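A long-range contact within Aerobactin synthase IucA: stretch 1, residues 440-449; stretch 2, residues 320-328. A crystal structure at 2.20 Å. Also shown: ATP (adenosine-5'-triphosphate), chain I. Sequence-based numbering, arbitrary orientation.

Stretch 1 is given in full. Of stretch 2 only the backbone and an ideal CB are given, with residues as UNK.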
# COMPACT_ATOMS: atom_id res chain seq x y z
N PRO A 440 1.55 2.06 24.33
CA PRO A 440 2.74 2.90 24.16
C PRO A 440 4.03 2.07 24.16
O PRO A 440 4.28 1.33 25.11
CB PRO A 440 2.70 3.83 25.37
CG PRO A 440 1.29 3.81 25.84
CD PRO A 440 0.78 2.44 25.53
N VAL A 441 4.82 2.20 23.10
CA VAL A 441 6.09 1.48 22.99
C VAL A 441 7.26 2.44 22.78
O VAL A 441 8.40 2.01 22.61
CB VAL A 441 6.06 0.45 21.84
CG1 VAL A 441 5.02 -0.62 22.11
CG2 VAL A 441 5.79 1.14 20.51
N GLY A 442 6.97 3.74 22.79
CA GLY A 442 8.01 4.74 22.62
C GLY A 442 7.49 6.16 22.68
O GLY A 442 6.29 6.39 22.75
N LEU A 443 8.43 7.11 22.66
CA LEU A 443 8.11 8.53 22.74
C LEU A 443 8.84 9.32 21.66
O LEU A 443 10.01 9.05 21.37
CB LEU A 443 8.46 9.09 24.12
CG LEU A 443 8.46 10.62 24.28
CD1 LEU A 443 7.05 11.17 24.15
CD2 LEU A 443 9.08 11.04 25.60
N ILE A 444 8.15 10.29 21.08
CA ILE A 444 8.79 11.27 20.21
C ILE A 444 8.41 12.68 20.67
O ILE A 444 7.24 13.06 20.64
CB ILE A 444 8.41 11.07 18.73
CG1 ILE A 444 8.75 9.65 18.28
CG2 ILE A 444 9.14 12.09 17.86
CD1 ILE A 444 8.31 9.32 16.87
N TYR A 445 9.41 13.44 21.12
CA TYR A 445 9.19 14.80 21.59
C TYR A 445 9.31 15.80 20.44
O TYR A 445 10.17 15.66 19.57
CB TYR A 445 10.18 15.17 22.69
CG TYR A 445 10.06 16.61 23.14
CD1 TYR A 445 9.16 16.97 24.13
CD2 TYR A 445 10.83 17.60 22.56
CE1 TYR A 445 9.04 18.29 24.54
CE2 TYR A 445 10.72 18.92 22.96
CZ TYR A 445 9.82 19.26 23.94
OH TYR A 445 9.71 20.57 24.34
N ARG A 446 8.45 16.81 20.48
CA ARG A 446 8.38 17.83 19.45
C ARG A 446 8.40 19.22 20.09
O ARG A 446 8.02 19.37 21.24
CB ARG A 446 7.12 17.63 18.61
CG ARG A 446 6.72 18.83 17.78
CD ARG A 446 5.49 18.52 16.98
NE ARG A 446 4.30 18.34 17.82
CZ ARG A 446 3.20 17.73 17.42
NH1 ARG A 446 3.13 17.22 16.20
NH2 ARG A 446 2.16 17.61 18.23
N ASP A 447 8.85 20.22 19.32
CA ASP A 447 8.92 21.62 19.74
C ASP A 447 10.16 21.86 20.60
O ASP A 447 10.11 21.76 21.83
CB ASP A 447 7.66 22.04 20.50
CG ASP A 447 7.53 23.55 20.62
OD1 ASP A 447 8.49 24.27 20.27
OD2 ASP A 447 6.46 24.02 21.07
N CYS A 448 11.26 22.21 19.94
CA CYS A 448 12.53 22.44 20.61
C CYS A 448 12.59 23.84 21.22
O CYS A 448 13.55 24.18 21.92
CB CYS A 448 13.68 22.23 19.63
SG CYS A 448 13.60 20.63 18.80
N GLN A 449 11.57 24.65 20.95
CA GLN A 449 11.46 25.97 21.56
C GLN A 449 11.27 25.83 23.07
O GLN A 449 11.50 26.78 23.82
CB GLN A 449 10.29 26.74 20.94
CG GLN A 449 10.16 28.18 21.39
CD GLN A 449 9.04 28.92 20.68
OE1 GLN A 449 8.43 28.40 19.75
NE2 GLN A 449 8.77 30.14 21.12
N UNK A 320 16.36 3.89 23.84
CA UNK A 320 16.31 3.75 22.38
C UNK A 320 14.95 4.10 21.77
O UNK A 320 14.89 4.46 20.59
CB UNK A 320 16.68 2.32 21.99
N UNK A 321 13.89 3.98 22.55
CA UNK A 321 12.54 4.24 22.05
C UNK A 321 12.16 5.72 22.17
O UNK A 321 11.09 6.13 21.71
CB UNK A 321 11.53 3.38 22.81
N UNK A 322 13.04 6.50 22.79
CA UNK A 322 12.83 7.94 22.94
C UNK A 322 13.54 8.71 21.83
O UNK A 322 14.74 8.55 21.62
CB UNK A 322 13.32 8.41 24.31
N UNK A 323 12.78 9.54 21.11
CA UNK A 323 13.36 10.42 20.09
C UNK A 323 12.99 11.87 20.34
O UNK A 323 11.95 12.17 20.93
CB UNK A 323 12.90 10.00 18.69
N UNK A 324 13.86 12.77 19.90
CA UNK A 324 13.52 14.18 19.78
C UNK A 324 13.55 14.54 18.29
O UNK A 324 14.50 14.20 17.59
CB UNK A 324 14.48 15.06 20.59
N UNK A 325 12.50 15.20 17.81
CA UNK A 325 12.47 15.71 16.45
C UNK A 325 13.31 16.98 16.36
O UNK A 325 12.85 18.07 16.73
CB UNK A 325 11.03 15.98 16.00
N UNK A 326 14.54 16.84 15.88
CA UNK A 326 15.49 17.94 15.87
C UNK A 326 15.14 18.99 14.83
O UNK A 326 14.89 18.67 13.66
CB UNK A 326 16.90 17.41 15.62
N UNK A 327 15.13 20.24 15.26
CA UNK A 327 14.96 21.38 14.37
C UNK A 327 16.33 21.92 13.99
O UNK A 327 16.76 22.97 14.48
CB UNK A 327 14.11 22.47 15.02
N UNK A 328 17.03 21.19 13.12
CA UNK A 328 18.44 21.43 12.83
C UNK A 328 18.64 22.33 11.62
O UNK A 328 19.69 22.29 10.98
CB UNK A 328 19.16 20.10 12.60
PG ATP I . 4.89 23.12 17.46
O1G ATP I . 4.54 22.96 16.00
O2G ATP I . 4.64 21.87 18.28
O3G ATP I . 6.25 23.72 17.70
PB ATP I . 4.05 25.45 18.97
O1B ATP I . 3.08 26.53 18.56
O2B ATP I . 5.53 25.77 19.05
O3B ATP I . 3.79 24.16 18.03
PA ATP I . 3.20 25.72 21.69
O1A ATP I . 3.93 27.04 21.61
O2A ATP I . 3.40 24.83 22.90
O3A ATP I . 3.57 24.85 20.39
O5' ATP I . 1.62 25.94 21.53
C5' ATP I . 0.78 24.79 21.56
C4' ATP I . -0.46 24.98 20.69
O4' ATP I . -1.27 23.81 20.83
C3' ATP I . -1.31 26.17 21.10
O3' ATP I . -1.61 26.96 19.95
C2' ATP I . -2.57 25.59 21.71
O2' ATP I . -3.74 26.28 21.28
C1' ATP I . -2.60 24.15 21.23
N9 ATP I . -3.04 23.22 22.30
C8 ATP I . -4.11 22.42 22.21
N7 ATP I . -4.26 21.68 23.34
C5 ATP I . -3.26 22.02 24.17
C6 ATP I . -2.84 21.61 25.53
N6 ATP I . -3.55 20.68 26.20
N1 ATP I . -1.73 22.20 26.04
C2 ATP I . -1.03 23.13 25.36
N3 ATP I . -1.37 23.54 24.13
C4 ATP I . -2.45 23.03 23.49

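Residues 440-445 form a strand, and positions 322-324 run beside it in parallel, their axes 4.6 Å apart at closest approach and 12° from alignment.

Position 320 lies out of reach of stretch 1, which therefore sets no preference. A phi of -67° admits proline, and Pro-320 is found.

At position 321 CA-to-CB points toward stretch 1, and the ideal CB lies 3.4 Å from Val-441 O and 3.8 Å from Gly-442 CA. With so little room, a small or beta-branched side chain fits. The residue is Thr-321, whose CG2 packs 3.4 Å from Val-441 O; its backbone O accepts a hydrogen bond from Leu-443 N (3.0 Å).

Position 322 pairs with Leu-443, and its CB lies on the same sheet face as the side chains of Leu-443 and Tyr-445. An apolar residue is expected, whether aliphatic or aromatic. Phe-322 brings CD1 to 3.5 Å from Leu-443 CD2, while Tyr-445 CB meets the ring edge, 4.1 Å from CE1.

Position 323 turns to the other face, with Ile-444 as its bridge partner; the ideal CB is 4.2 Å from Ile-444 CG1. Stretch 1 offers no charge here, so beta-branched residues or long chains with an aliphatic base would serve. Arg-323 lays its CB against Ile-444 CG1 (4.2 Å) and leads its end away. Its backbone is used twice: N donates to Leu-443 O and O accepts from Tyr-445 N, both at 2.8 Å.

Position 324 returns to the face of Tyr-445. Valine, isoleucine or another modest apolar residue would suit the extended backbone. Val-324 places CG1 at the edge of the tyrosine ring, 4.2 Å from CD2, and 4.4 Å from Cys-448 SG.

Position 325 points toward stretch 1, its ideal CB 4.7 Å from Ile-444 CG2, and its N donates a nearly linear hydrogen bond to Tyr-445 O (3.0 Å). A long apolar chain such as leucine or methionine could run over the isoleucine toward Arg-446. Met-325 does this, with CG 3.7 Å from Ile-444 CG2 and SD 4.5 Å from Arg-446 CB.

Position 326 points away and is little constrained; it is Gln-326.

At position 327 the CB again points toward stretch 1, 4.2 Å from Cys-448 SG, and Cys-448 N is a donor that a longer side chain could reach. Glutamate or glutamine would both offer an acceptor. Glu-327 OE2 takes the hydrogen bond from Cys-448 N (2.9 Å, 177°), although Asp-447 OD1 lies only 4.5 Å from that same OE2.

Position 328 is out of reach, leaving its choice open; it is Asp-328.

Stretch 2 (320-328) PTFRVMQED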
# COMPACT_ATOMS: atom_id res chain seq x y z
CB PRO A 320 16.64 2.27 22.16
CG PRO A 320 16.22 1.60 23.42
CD PRO A 320 16.52 2.59 24.51
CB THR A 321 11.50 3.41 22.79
OG1 THR A 321 11.54 3.74 24.19
CG2 THR A 321 11.76 1.93 22.61
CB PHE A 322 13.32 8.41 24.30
CG PHE A 322 13.43 9.91 24.43
CD1 PHE A 322 12.32 10.71 24.24
CD2 PHE A 322 14.64 10.51 24.73
CE1 PHE A 322 12.41 12.09 24.35
CE2 PHE A 322 14.73 11.88 24.85
CZ PHE A 322 13.62 12.67 24.66
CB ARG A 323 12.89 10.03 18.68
CG ARG A 323 13.24 8.62 18.24
CD ARG A 323 14.74 8.35 18.24
NE ARG A 323 15.48 9.18 17.29
CZ ARG A 323 15.63 8.90 15.99
NH1 ARG A 323 15.06 7.83 15.47
NH2 ARG A 323 16.33 9.71 15.22
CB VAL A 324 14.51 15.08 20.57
CG1 VAL A 324 14.21 16.56 20.32
CG2 VAL A 324 14.42 14.78 22.05
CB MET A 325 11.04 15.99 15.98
CG MET A 325 10.27 14.75 15.57
SD MET A 325 8.54 15.11 15.20
CE MET A 325 8.03 13.57 14.44
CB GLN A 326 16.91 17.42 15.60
CG GLN A 326 17.44 16.47 16.66
CD GLN A 326 17.60 17.14 18.01
OE1 GLN A 326 17.63 18.37 18.12
NE2 GLN A 326 17.70 16.33 19.06
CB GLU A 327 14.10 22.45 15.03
CG GLU A 327 12.73 21.95 15.46
CD GLU A 327 11.99 22.92 16.36
OE1 GLU A 327 12.38 24.11 16.40
OE2 GLU A 327 11.02 22.50 17.03
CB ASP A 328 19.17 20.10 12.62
CG ASP A 328 18.54 19.25 11.54
OD1 ASP A 328 17.73 19.77 10.75
OD2 ASP A 328 18.87 18.05 11.46
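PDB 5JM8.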